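Local coordinates for protein protease (Penicillium cyclopium, PDB 5Z6O) that catalyses the hydrolysis of peptide bonds as a proteinase K-like serine endoprotease of the subtilisin family, probably cutting substrates such as casein, gelatin and type IV collagen, at residues Q5-S10 / G22-V27; Y39-G44 / V95-L100; K130-M135 / G156-V161; C182-S187 / V203-P208; A260-S265 / T272-Y277. All blocks are in the same frame, centred on the assembly; numbering follows the deposited sequence.

Contact 1 (Q5-S10 / G22-V27)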
# COMPACT_ATOMS: atom_id res chain seq x y z
N GLN A 5 7.86 1.55 -18.55
CA GLN A 5 7.81 2.96 -18.20
C GLN A 5 9.26 3.38 -18.01
O GLN A 5 9.87 3.09 -16.99
CB GLN A 5 7.02 3.21 -16.92
CG GLN A 5 7.07 4.69 -16.54
CD GLN A 5 6.26 5.01 -15.27
OE1 GLN A 5 5.92 4.10 -14.53
NE2 GLN A 5 6.02 6.30 -15.00
N ARG A 6 9.83 4.07 -19.00
CA ARG A 6 11.25 4.39 -18.90
C ARG A 6 11.51 5.58 -17.99
O ARG A 6 10.72 6.52 -17.93
CB ARG A 6 11.82 4.66 -20.30
CG ARG A 6 11.92 3.36 -21.06
CD ARG A 6 12.80 3.43 -22.28
NE ARG A 6 12.46 2.31 -23.14
CZ ARG A 6 13.05 1.13 -23.13
NH1 ARG A 6 14.06 0.86 -22.30
NH2 ARG A 6 12.64 0.20 -23.98
N ASN A 7 12.65 5.56 -17.31
CA ASN A 7 13.05 6.65 -16.41
C ASN A 7 11.93 6.98 -15.43
O ASN A 7 11.45 8.11 -15.32
CB ASN A 7 13.46 7.89 -17.21
CG ASN A 7 14.57 7.57 -18.19
OD1 ASN A 7 14.52 7.94 -19.37
ND2 ASN A 7 15.56 6.82 -17.71
N SER A 8 11.45 5.94 -14.76
CA SER A 8 10.27 6.14 -13.93
C SER A 8 10.55 7.22 -12.88
O SER A 8 11.66 7.30 -12.35
CB SER A 8 9.89 4.85 -13.24
OG SER A 8 11.00 4.37 -12.48
N PRO A 9 9.54 8.01 -12.53
CA PRO A 9 9.79 9.20 -11.68
C PRO A 9 9.94 8.91 -10.20
O PRO A 9 10.12 9.85 -9.42
CB PRO A 9 8.55 10.06 -11.94
CG PRO A 9 7.50 9.10 -12.29
CD PRO A 9 8.18 7.99 -13.08
N SER A 10 9.86 7.65 -9.78
CA SER A 10 10.16 7.28 -8.40
C SER A 10 11.01 6.02 -8.45
O SER A 10 10.61 5.07 -9.14
CB SER A 10 8.89 7.03 -7.59
OG SER A 10 9.23 6.67 -6.25
N GLY A 22 19.37 -0.03 -8.66
CA GLY A 22 19.91 0.89 -9.65
C GLY A 22 19.14 0.94 -10.96
O GLY A 22 19.52 1.70 -11.85
N ALA A 23 18.07 0.17 -11.10
CA ALA A 23 17.32 0.18 -12.34
C ALA A 23 16.63 1.52 -12.54
O ALA A 23 16.32 2.24 -11.59
CB ALA A 23 16.28 -0.95 -12.32
N THR A 24 16.38 1.86 -13.81
CA THR A 24 15.73 3.14 -14.09
C THR A 24 14.35 3.00 -14.67
O THR A 24 13.62 3.98 -14.69
CB THR A 24 16.57 3.99 -15.05
OG1 THR A 24 16.74 3.27 -16.26
CG2 THR A 24 17.93 4.32 -14.44
N ASP A 25 14.00 1.82 -15.18
CA ASP A 25 12.72 1.61 -15.86
C ASP A 25 11.83 0.68 -15.07
O ASP A 25 12.30 -0.25 -14.43
CB ASP A 25 12.93 0.98 -17.23
CG ASP A 25 13.91 1.74 -18.08
OD1 ASP A 25 14.10 2.95 -17.85
OD2 ASP A 25 14.48 1.11 -18.98
N TYR A 26 10.53 0.90 -15.16
CA TYR A 26 9.54 0.03 -14.54
C TYR A 26 8.89 -0.84 -15.61
O TYR A 26 8.34 -0.32 -16.59
CB TYR A 26 8.52 0.88 -13.79
CG TYR A 26 7.36 0.11 -13.18
CD1 TYR A 26 7.57 -1.12 -12.56
CD2 TYR A 26 6.07 0.63 -13.19
CE1 TYR A 26 6.47 -1.84 -11.99
CE2 TYR A 26 5.00 -0.06 -12.63
CZ TYR A 26 5.22 -1.29 -12.03
OH TYR A 26 4.16 -2.00 -11.49
N VAL A 27 8.96 -2.16 -15.45
CA VAL A 27 8.48 -3.12 -16.45
C VAL A 27 7.38 -3.95 -15.80
O VAL A 27 7.58 -4.50 -14.71
CB VAL A 27 9.62 -4.05 -16.94
CG1 VAL A 27 9.09 -4.97 -18.03
CG2 VAL A 27 10.81 -3.22 -17.43
O HOH W 1 15.67 3.05 -20.69
O HOH W 2 13.59 5.21 -11.76
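The Arg6 guanidinium and the Asp25 carboxylate meet with their planes nearly perpendicular, 88° apart, in a long salt bridge of 3.4 Å from NH1 to OD2. Water 1 lies in the guanidinium plane at its edge, accepting from NH1 and donating to Asp25 OD2 at 2.8 Å, so a second, solvent-mediated link backs the ion pair. The other carboxylate oxygen, OD1, is gripped from opposite faces of its plane: Asn7 N reaches it on the anti side at 3.0 Å, and Thr24 OG1 comes from above. Aspartate suits this place because one short side chain can serve a charge and a backbone N-H together. The Tyr26 ring receives Gln5 OE1 at its edge, 3.7 Å from CD2; the amide is held by Lys90 and the carbonyl of Lys85, and the tyrosine hydroxyl by the carbonyl of Val88. Gln5 and Tyr26 also form an antiparallel hydrogen-bonded pair, with Gln5 N 2.8 Å from Tyr26 O. Beyond them, Ser8 N donates to Thr24 O, and water 2 joins that oxygen to Ser8 OG. This is the end of a small two-stranded antiparallel sheet, 2-5 with 26-29, running on into surface loops pinned by the Asp25 carboxylate.

Contact 2 (Y39-G44 / V95-L100)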
# COMPACT_ATOMS: atom_id res chain seq x y z
N TYR A 39 -8.95 0.03 -1.88
CA TYR A 39 -9.48 1.00 -0.92
C TYR A 39 -8.32 1.69 -0.21
O TYR A 39 -7.54 1.03 0.47
CB TYR A 39 -10.37 0.31 0.11
CG TYR A 39 -11.59 -0.31 -0.52
CD1 TYR A 39 -12.75 0.46 -0.71
CD2 TYR A 39 -11.60 -1.66 -0.90
CE1 TYR A 39 -13.89 -0.08 -1.27
CE2 TYR A 39 -12.74 -2.22 -1.49
CZ TYR A 39 -13.87 -1.42 -1.66
OH TYR A 39 -14.99 -1.97 -2.23
N GLY A 40 -8.25 3.01 -0.34
CA GLY A 40 -7.23 3.79 0.34
C GLY A 40 -7.79 4.34 1.63
O GLY A 40 -8.65 5.23 1.61
N VAL A 41 -7.36 3.80 2.77
CA VAL A 41 -7.91 4.16 4.07
C VAL A 41 -6.94 5.15 4.70
O VAL A 41 -5.89 4.75 5.25
CB VAL A 41 -8.11 2.92 4.95
CG1 VAL A 41 -8.64 3.29 6.32
CG2 VAL A 41 -9.05 1.90 4.27
N ASP A 42 -7.24 6.45 4.62
CA ASP A 42 -6.21 7.46 4.85
C ASP A 42 -6.86 8.83 5.03
O ASP A 42 -8.00 8.91 5.49
CB ASP A 42 -5.22 7.44 3.67
CG ASP A 42 -3.83 7.85 4.05
OD1 ASP A 42 -3.67 8.98 4.58
OD2 ASP A 42 -2.90 7.06 3.78
N THR A 43 -6.16 9.90 4.64
CA THR A 43 -6.68 11.26 4.77
C THR A 43 -7.63 11.68 3.63
O THR A 43 -8.00 12.86 3.57
CB THR A 43 -5.54 12.26 4.85
OG1 THR A 43 -4.79 12.29 3.63
CG2 THR A 43 -4.59 11.93 5.99
N GLY A 44 -8.03 10.77 2.75
CA GLY A 44 -8.76 11.14 1.56
C GLY A 44 -7.85 11.21 0.34
O GLY A 44 -6.63 11.13 0.42
N VAL A 95 -10.60 3.73 -4.43
CA VAL A 95 -11.75 4.25 -3.69
C VAL A 95 -11.23 4.96 -2.45
O VAL A 95 -10.51 4.37 -1.64
CB VAL A 95 -12.74 3.13 -3.31
CG1 VAL A 95 -13.90 3.72 -2.56
CG2 VAL A 95 -13.27 2.44 -4.56
N ALA A 96 -11.59 6.24 -2.29
CA ALA A 96 -11.13 7.00 -1.14
C ALA A 96 -11.97 6.64 0.07
O ALA A 96 -13.20 6.78 0.03
CB ALA A 96 -11.25 8.50 -1.40
N VAL A 97 -11.32 6.21 1.15
CA VAL A 97 -11.99 6.05 2.42
C VAL A 97 -11.31 7.01 3.40
O VAL A 97 -10.24 6.71 3.94
CB VAL A 97 -11.94 4.60 2.92
CG1 VAL A 97 -12.68 4.47 4.26
CG2 VAL A 97 -12.53 3.62 1.87
N LYS A 98 -11.91 8.16 3.64
CA LYS A 98 -11.27 9.19 4.45
C LYS A 98 -11.61 8.94 5.92
O LYS A 98 -12.79 9.02 6.31
CB LYS A 98 -11.72 10.58 4.04
CG LYS A 98 -11.11 11.66 4.91
CD LYS A 98 -11.33 13.09 4.34
CE LYS A 98 -11.05 14.08 5.42
NZ LYS A 98 -11.13 15.46 4.82
N VAL A 99 -10.59 8.65 6.74
CA VAL A 99 -10.81 8.31 8.15
C VAL A 99 -9.94 9.19 9.05
O VAL A 99 -10.05 9.14 10.28
CB VAL A 99 -10.53 6.83 8.44
CG1 VAL A 99 -11.42 5.90 7.61
CG2 VAL A 99 -9.04 6.52 8.21
N LEU A 100 -9.05 9.97 8.44
CA LEU A 100 -8.17 10.89 9.15
C LEU A 100 -8.41 12.31 8.64
O LEU A 100 -8.65 12.51 7.45
CB LEU A 100 -6.70 10.56 8.92
CG LEU A 100 -6.27 9.10 9.11
CD1 LEU A 100 -4.81 8.96 8.65
CD2 LEU A 100 -6.43 8.71 10.55
O HOH W 3 -7.86 15.24 4.92
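Lys98 runs past Gly44 and Thr43 with its chain extended, CG anti to the backbone N (chi1 177°), which sets it beside the Thr43 carbonyl. CB lies 3.9 Å from Gly44 CA, CD 3.4 Å from Thr43 O, and CE 3.8 Å from the same oxygen. Beyond them NZ forms a salt bridge to Asp64, hydrogen bonds to the carbonyls of Asp66 and Thr68, and a weak bond to water 3, which itself donates to Thr43 O. Gly44 fits because its positive phi would jam a side chain against the preceding carbonyl, and a CB would also crowd Lys98 CD. Parallel strand bonds lead up to this turn. At their end Asp42 O accepts twice, from Val99 N at 2.9 Å and, from above the carbonyl plane, from Leu100 N at 3.3 Å. This fixes the backbone of Asp42, probably the aspartate of the charge relay system, while Thr43 N donates to its OD1 at 2.7 Å. The other face of the sheet carries Tyr39, Val41, Val95 and Val97, the valines beta-branched as suits extended strands: Tyr39 CD1 lies 3.7 Å from Val95 CB, while Val41 CG1 meets Val99 CG2 just past the strand. Helix 108-124 covers that apolar face; strand 37-42 lies between 93-98 and 131-135, while strand 56-61 flanks 93-98 on its far side.

Contact 3 (K130-M135 / G156-V161)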
# COMPACT_ATOMS: atom_id res chain seq x y z
N LYS A 130 -11.13 -10.37 -4.57
CA LYS A 130 -10.33 -9.64 -5.54
C LYS A 130 -10.40 -8.15 -5.25
O LYS A 130 -10.63 -7.31 -6.12
CB LYS A 130 -10.75 -10.00 -6.96
CG LYS A 130 -12.22 -10.10 -7.21
CD LYS A 130 -12.45 -10.58 -8.66
CE LYS A 130 -13.73 -10.02 -9.27
NZ LYS A 130 -14.95 -10.77 -8.84
N SER A 131 -10.16 -7.80 -3.98
CA SER A 131 -10.20 -6.43 -3.48
C SER A 131 -8.96 -6.22 -2.63
O SER A 131 -8.48 -7.18 -2.02
CB SER A 131 -11.42 -6.11 -2.57
OG SER A 131 -12.66 -6.19 -3.22
N VAL A 132 -8.51 -4.95 -2.53
CA VAL A 132 -7.28 -4.62 -1.80
C VAL A 132 -7.56 -3.43 -0.91
O VAL A 132 -8.30 -2.51 -1.30
CB VAL A 132 -6.13 -4.32 -2.80
CG1 VAL A 132 -4.93 -3.69 -2.08
CG2 VAL A 132 -5.75 -5.60 -3.52
N MET A 133 -7.04 -3.46 0.31
CA MET A 133 -7.14 -2.32 1.20
C MET A 133 -5.75 -1.93 1.63
O MET A 133 -4.95 -2.78 2.02
CB MET A 133 -8.00 -2.66 2.42
CG MET A 133 -8.12 -1.50 3.40
SD MET A 133 -9.12 -1.87 4.87
CE MET A 133 -10.76 -1.91 4.19
N ASN A 134 -5.46 -0.63 1.58
CA ASN A 134 -4.17 -0.14 2.04
C ASN A 134 -4.37 0.70 3.30
O ASN A 134 -5.16 1.66 3.30
CB ASN A 134 -3.48 0.70 0.98
CG ASN A 134 -2.08 1.11 1.43
OD1 ASN A 134 -1.15 0.29 1.45
ND2 ASN A 134 -1.92 2.36 1.83
N MET A 135 -3.58 0.42 4.34
CA MET A 135 -3.68 1.17 5.60
C MET A 135 -2.29 1.70 5.93
O MET A 135 -1.48 0.97 6.49
CB MET A 135 -4.22 0.34 6.76
CG MET A 135 -5.73 0.15 6.63
SD MET A 135 -6.46 -0.59 8.17
CE MET A 135 -6.18 0.67 9.39
N GLY A 156 -12.52 -11.39 2.68
CA GLY A 156 -12.06 -11.43 1.30
C GLY A 156 -11.41 -10.16 0.76
O GLY A 156 -11.45 -9.93 -0.46
N VAL A 157 -10.82 -9.33 1.62
CA VAL A 157 -10.10 -8.13 1.18
C VAL A 157 -8.65 -8.23 1.67
O VAL A 157 -8.41 -8.38 2.87
CB VAL A 157 -10.76 -6.84 1.72
CG1 VAL A 157 -10.00 -5.59 1.24
CG2 VAL A 157 -12.21 -6.71 1.25
N PHE A 158 -7.69 -8.17 0.73
CA PHE A 158 -6.27 -8.22 1.09
C PHE A 158 -5.93 -6.92 1.80
O PHE A 158 -6.42 -5.86 1.41
CB PHE A 158 -5.42 -8.40 -0.17
CG PHE A 158 -3.94 -8.12 0.03
CD1 PHE A 158 -3.07 -9.11 0.44
CD2 PHE A 158 -3.44 -6.84 -0.19
CE1 PHE A 158 -1.71 -8.84 0.60
CE2 PHE A 158 -2.10 -6.56 -0.05
CZ PHE A 158 -1.23 -7.55 0.35
N LEU A 159 -5.10 -6.99 2.84
CA LEU A 159 -4.86 -5.80 3.64
C LEU A 159 -3.36 -5.60 3.81
O LEU A 159 -2.69 -6.41 4.46
CB LEU A 159 -5.60 -5.89 4.98
CG LEU A 159 -5.38 -4.72 5.96
CD1 LEU A 159 -5.59 -3.35 5.29
CD2 LEU A 159 -6.34 -4.90 7.13
N SER A 160 -2.81 -4.56 3.19
CA SER A 160 -1.42 -4.19 3.41
C SER A 160 -1.35 -3.06 4.43
O SER A 160 -2.09 -2.08 4.33
CB SER A 160 -0.75 -3.77 2.10
OG SER A 160 -1.44 -2.70 1.50
N VAL A 161 -0.46 -3.20 5.41
CA VAL A 161 -0.36 -2.29 6.55
C VAL A 161 1.07 -1.80 6.72
O VAL A 161 2.00 -2.61 6.71
CB VAL A 161 -0.82 -3.01 7.84
CG1 VAL A 161 -0.69 -2.12 9.02
CG2 VAL A 161 -2.29 -3.46 7.71
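Met133 N donates to Phe158 O at 2.7 Å, and Met133 O accepts from Ser160 N at 3.0 Å, so the methionine backbone straddles Leu159 in the usual pattern of parallel strands. Phe158 N to Ser131 O and Met135 N to Ser160 O extend the ladder in both directions. Strands 131-135 and 157-162 are neighbours in the central parallel sheet of the subtilisin fold, joined through helix 143-154 in a beta-alpha-beta crossover. Gly156 ends that helix as the C-prime residue of a Schellman motif, its positive phi of 87° suiting a residue without a side chain, and the chain turns directly into the second strand. Outward from the backbone, one face carries Met133, Met135, Val157, Leu159 and Val161. Leu159 CG stands anti to the backbone N (chi1 177°), and a chi2 of 49° then places CD1 between the two methionines, 3.7 Å from Met133 CG and 3.8 Å from Met135 CG. Slim, flexible methionines can shape themselves around such a branched neighbour, their chains bending at chi3. Helices 108-124 and 143-154 pack over this layer, meeting it with small and branched residues such as Ala118, Ala149 and Val152. The opposite face, with Val132, Phe158 and Ser160, lies against alanines of helix 227-245, the helix whose first turn holds Ser228, probably the serine of the charge relay system. There Val132 and Phe158 point the same way side by side, and Val132 CG1 touches the edge of the phenyl ring, near its plane, 4.0 Å from CD2.

Contact 4 (C182-S187 / V203-P208). With CA (calcium ion), chain B.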
# COMPACT_ATOMS: atom_id res chain seq x y z
N CYS A 182 -0.77 -8.06 5.82
CA CYS A 182 0.52 -8.10 5.16
C CYS A 182 1.25 -6.85 5.65
O CYS A 182 0.88 -5.73 5.29
CB CYS A 182 0.34 -8.13 3.64
SG CYS A 182 1.66 -9.00 2.75
N THR A 183 2.19 -7.03 6.57
CA THR A 183 2.81 -5.91 7.28
C THR A 183 4.15 -5.56 6.62
O THR A 183 5.02 -6.44 6.49
CB THR A 183 3.04 -6.29 8.74
OG1 THR A 183 1.77 -6.58 9.35
CG2 THR A 183 3.71 -5.19 9.50
N ILE A 184 4.33 -4.27 6.27
CA ILE A 184 5.36 -3.89 5.30
C ILE A 184 6.35 -2.93 5.96
O ILE A 184 5.96 -1.88 6.48
CB ILE A 184 4.74 -3.22 4.05
CG1 ILE A 184 3.55 -4.02 3.50
CG2 ILE A 184 5.81 -3.03 2.98
CD1 ILE A 184 3.91 -5.51 3.27
N ALA A 185 7.64 -3.27 5.91
CA ALA A 185 8.70 -2.40 6.38
C ALA A 185 9.30 -1.63 5.20
O ALA A 185 9.06 -1.95 4.03
CB ALA A 185 9.79 -3.22 7.10
N ALA A 186 10.06 -0.58 5.53
CA ALA A 186 10.52 0.38 4.52
C ALA A 186 11.99 0.18 4.16
O ALA A 186 12.84 0.11 5.05
CB ALA A 186 10.32 1.81 5.03
N SER A 187 12.29 0.15 2.86
CA SER A 187 13.67 0.01 2.39
C SER A 187 14.14 1.30 1.74
O SER A 187 13.34 2.17 1.40
CB SER A 187 13.79 -1.16 1.39
OG SER A 187 13.17 -0.87 0.14
N VAL A 203 6.80 -8.60 10.52
CA VAL A 203 6.98 -8.00 9.20
C VAL A 203 7.01 -9.09 8.14
O VAL A 203 7.79 -10.05 8.23
CB VAL A 203 8.26 -7.14 9.18
CG1 VAL A 203 8.62 -6.72 7.74
CG2 VAL A 203 8.05 -5.91 10.02
N ASP A 204 6.19 -8.95 7.11
CA ASP A 204 6.14 -9.94 6.05
C ASP A 204 7.20 -9.67 4.98
O ASP A 204 7.78 -10.62 4.42
CB ASP A 204 4.74 -9.96 5.41
CG ASP A 204 3.69 -10.48 6.39
OD1 ASP A 204 3.73 -11.70 6.66
OD2 ASP A 204 2.90 -9.69 6.95
N LEU A 205 7.45 -8.40 4.66
CA LEU A 205 8.50 -8.06 3.69
C LEU A 205 8.75 -6.56 3.71
O LEU A 205 8.04 -5.79 4.36
CB LEU A 205 8.15 -8.52 2.26
CG LEU A 205 7.00 -7.80 1.59
CD1 LEU A 205 7.21 -7.84 0.05
CD2 LEU A 205 5.66 -8.50 1.88
N TYR A 206 9.79 -6.15 2.99
CA TYR A 206 10.18 -4.76 2.75
C TYR A 206 9.63 -4.29 1.41
O TYR A 206 9.49 -5.08 0.47
CB TYR A 206 11.72 -4.59 2.70
CG TYR A 206 12.37 -4.53 4.08
CD1 TYR A 206 12.61 -5.72 4.82
CD2 TYR A 206 12.72 -3.30 4.65
CE1 TYR A 206 13.19 -5.64 6.11
CE2 TYR A 206 13.31 -3.21 5.92
CZ TYR A 206 13.54 -4.38 6.63
OH TYR A 206 14.12 -4.23 7.87
N ALA A 207 9.40 -2.98 1.32
CA ALA A 207 9.13 -2.34 0.05
C ALA A 207 9.72 -0.95 0.11
O ALA A 207 9.96 -0.44 1.22
CB ALA A 207 7.62 -2.28 -0.24
N PRO A 208 9.93 -0.30 -1.03
CA PRO A 208 10.59 1.01 -1.04
C PRO A 208 9.81 2.01 -0.20
O PRO A 208 8.60 2.17 -0.36
CB PRO A 208 10.57 1.40 -2.52
CG PRO A 208 10.72 0.09 -3.22
CD PRO A 208 9.84 -0.87 -2.39
CA CA B . 1.55 -11.35 8.07
O HOH W 4 1.63 -9.63 9.60
O HOH W 5 0.30 -12.59 6.50
O HOH W 6 3.31 -11.62 9.46
O HOH W 7 -0.16 -11.98 9.98
O HOH W 8 2.23 -13.60 8.61
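Asp204 and Thr183 meet beside a calcium ion, at the edge of the parallel sheet of the subtilisin fold. Both carboxylate oxygens of Asp204 bind the metal, OD1 at 2.6 Å and OD2 at 2.4 Å; five waters and the carbonyl of Val181 complete eight ligands. A bidentate aspartate suits a large, hard ion with a mostly hydrated shell. In the second shell, Thr183 N donates to the anti lone pair of OD2 at 2.8 Å, almost straight at 172°, and Asp204 N returns a bond to Thr183 O, so the metal-binding carboxylate is anchored to the neighbouring strand. Thr183 OG1 adds a bond from water 4, itself a calcium ligand, and also pairs with the carbonyl of Ala176. Just after Asp204 the regular ladder takes over, running from Ala185 N to Leu205 O and on to Ser187; Leu205 N is buried without a partner in the model. The disulfide of Cys182 with Cys253 ties the start of strand 182-187 to helix 249-259. On the face turned to helix 227-245, Ile184 CD1 packs on Leu205 CD2 at 3.7 Å and Ile184 CG2 on Ala207 CB. On the other, the short methyl of Ala185 lets an aromatic ring lie close: CB sits over one face of the Tyr206 ring, offset toward the rim, 3.8 Å from the centroid, while Ala186 O lies at the ring edge, 3.4 Å from CD2.

Contact 5 (A260-S265 / T272-Y277)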
# COMPACT_ATOMS: atom_id res chain seq x y z
N ALA A 260 9.28 -12.52 -3.54
CA ALA A 260 10.25 -11.51 -3.08
C ALA A 260 11.67 -12.07 -3.05
O ALA A 260 11.89 -13.26 -2.84
CB ALA A 260 9.85 -11.03 -1.66
N ILE A 261 12.65 -11.18 -3.23
CA ILE A 261 14.07 -11.55 -3.30
C ILE A 261 14.77 -11.13 -2.02
O ILE A 261 14.45 -10.09 -1.43
CB ILE A 261 14.74 -10.91 -4.53
CG1 ILE A 261 14.02 -11.43 -5.76
CG2 ILE A 261 16.17 -11.34 -4.61
CD1 ILE A 261 14.49 -10.82 -7.02
N THR A 262 15.73 -11.94 -1.56
CA THR A 262 16.40 -11.62 -0.30
C THR A 262 17.47 -10.56 -0.58
O THR A 262 18.66 -10.84 -0.77
CB THR A 262 16.95 -12.89 0.32
OG1 THR A 262 15.87 -13.70 0.80
CG2 THR A 262 17.81 -12.57 1.48
N LYS A 263 17.03 -9.30 -0.62
CA LYS A 263 17.91 -8.23 -1.04
C LYS A 263 18.30 -7.25 0.03
O LYS A 263 19.17 -6.43 -0.23
CB LYS A 263 17.26 -7.41 -2.16
CG LYS A 263 16.96 -8.22 -3.28
CD LYS A 263 18.26 -8.83 -3.78
CE LYS A 263 19.04 -7.96 -4.80
NZ LYS A 263 20.50 -7.79 -4.45
N ILE A 264 17.61 -7.23 1.18
CA ILE A 264 17.86 -6.16 2.12
C ILE A 264 19.18 -6.40 2.85
O ILE A 264 19.46 -7.52 3.32
CB ILE A 264 16.71 -6.03 3.13
CG1 ILE A 264 15.42 -5.71 2.39
CG2 ILE A 264 16.99 -4.88 4.11
CD1 ILE A 264 15.43 -4.38 1.65
N SER A 265 19.97 -5.34 2.96
CA SER A 265 21.24 -5.33 3.66
C SER A 265 21.02 -4.79 5.07
O SER A 265 20.38 -3.75 5.23
CB SER A 265 22.22 -4.44 2.90
OG SER A 265 23.51 -4.44 3.49
N THR A 272 12.79 -10.43 8.41
CA THR A 272 13.01 -10.88 7.04
C THR A 272 13.85 -9.89 6.26
O THR A 272 13.84 -8.70 6.54
CB THR A 272 11.67 -11.09 6.31
OG1 THR A 272 11.93 -11.62 5.02
CG2 THR A 272 10.94 -9.75 6.14
N THR A 273 14.60 -10.39 5.28
CA THR A 273 15.32 -9.52 4.38
C THR A 273 14.73 -9.53 2.97
O THR A 273 15.39 -9.08 2.05
CB THR A 273 16.80 -9.89 4.35
OG1 THR A 273 16.93 -11.20 3.82
CG2 THR A 273 17.33 -9.93 5.75
N LYS A 274 13.48 -9.99 2.83
CA LYS A 274 12.81 -10.07 1.53
C LYS A 274 12.32 -8.71 1.09
O LYS A 274 11.81 -7.93 1.89
CB LYS A 274 11.63 -11.04 1.60
CG LYS A 274 12.12 -12.50 1.43
CD LYS A 274 11.00 -13.51 1.37
CE LYS A 274 11.52 -14.89 0.89
NZ LYS A 274 11.08 -15.28 -0.51
N LEU A 275 12.51 -8.43 -0.19
CA LEU A 275 12.14 -7.16 -0.82
C LEU A 275 11.15 -7.42 -1.94
O LEU A 275 11.39 -8.30 -2.78
CB LEU A 275 13.38 -6.47 -1.39
CG LEU A 275 13.06 -5.16 -2.18
CD1 LEU A 275 12.39 -4.11 -1.29
CD2 LEU A 275 14.36 -4.61 -2.75
N LEU A 276 10.07 -6.62 -2.01
CA LEU A 276 9.05 -6.75 -3.04
C LEU A 276 9.65 -6.86 -4.44
O LEU A 276 10.47 -6.04 -4.84
CB LEU A 276 8.15 -5.51 -3.00
CG LEU A 276 6.97 -5.39 -3.99
CD1 LEU A 276 6.03 -6.60 -3.80
CD2 LEU A 276 6.26 -4.04 -3.74
N TYR A 277 9.17 -7.85 -5.21
CA TYR A 277 9.57 -8.08 -6.60
C TYR A 277 8.34 -8.55 -7.37
O TYR A 277 7.65 -9.44 -6.88
CB TYR A 277 10.66 -9.14 -6.66
CG TYR A 277 11.08 -9.48 -8.06
CD1 TYR A 277 11.63 -8.51 -8.89
CD2 TYR A 277 10.91 -10.77 -8.54
CE1 TYR A 277 12.01 -8.85 -10.22
CE2 TYR A 277 11.29 -11.10 -9.82
CZ TYR A 277 11.83 -10.15 -10.66
OH TYR A 277 12.19 -10.51 -11.94
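Ile261 and Leu275 face each other as an antiparallel hydrogen-bonded pair, Leu275 N donating to Ile261 O at 2.8 Å and Ile261 N to Leu275 O at 3.2 Å. The regular pairing is short: Thr262 centres an inverse gamma turn, after which Ile264 N reaches Thr273 O at 3.0 Å, nearly straight at 168°, with a weak bond from Lys263 N to the same oxygen. Thr272 adds an ST turn, its OG1 accepting from Lys274 N. Ile261 CD1 sits over one face of the Tyr277 ring, 4.0 Å from the centroid, a CH-pi contact that a slender ethyl branch makes well. Ala260 is small enough to press CB to 3.3 Å from Leu275 O and 3.7 Å from Lys274 CB. Lys274 lays its aliphatic chain beside that methyl, and NZ then binds Ala260 O from above the carbonyl plane at 3.2 Å and also Val257 O, so one ammonium is shared by two carbonyls, in and just after the last turn of helix 249-259. The small hairpin thus follows helix 249-259, with Tyr206 of strand 205-208 beside Ile264 and Leu275, helix 11-16 against Lys263 and Leu275, and helix 227-245 under Leu276.

Contacts 2, 3 and 4 are buried and belong to one parallel sheet: backbone hydrogen bonds join Tyr39 to Val132 and Asn134 between contacts 2 and 3, and Cys182 to Leu159 and Val161 between contacts 3 and 4. Contact 3, in the middle, relies on backbone bonds and apolar packing, whereas contact 2 adds the probable charge-relay aspartate and contact 4 a calcium ion. Contact 5, partly buried, meets contact 4 through backbone hydrogen bonds of Tyr206 with Lys274 and Leu276, so the hairpin is fastened alongside the sheet's outermost strand 205-208. Contact 1 touches none of the others; it is a surface contact whose salt bridge and waters contrast with the backbone bonds and apolar packing of contact 3.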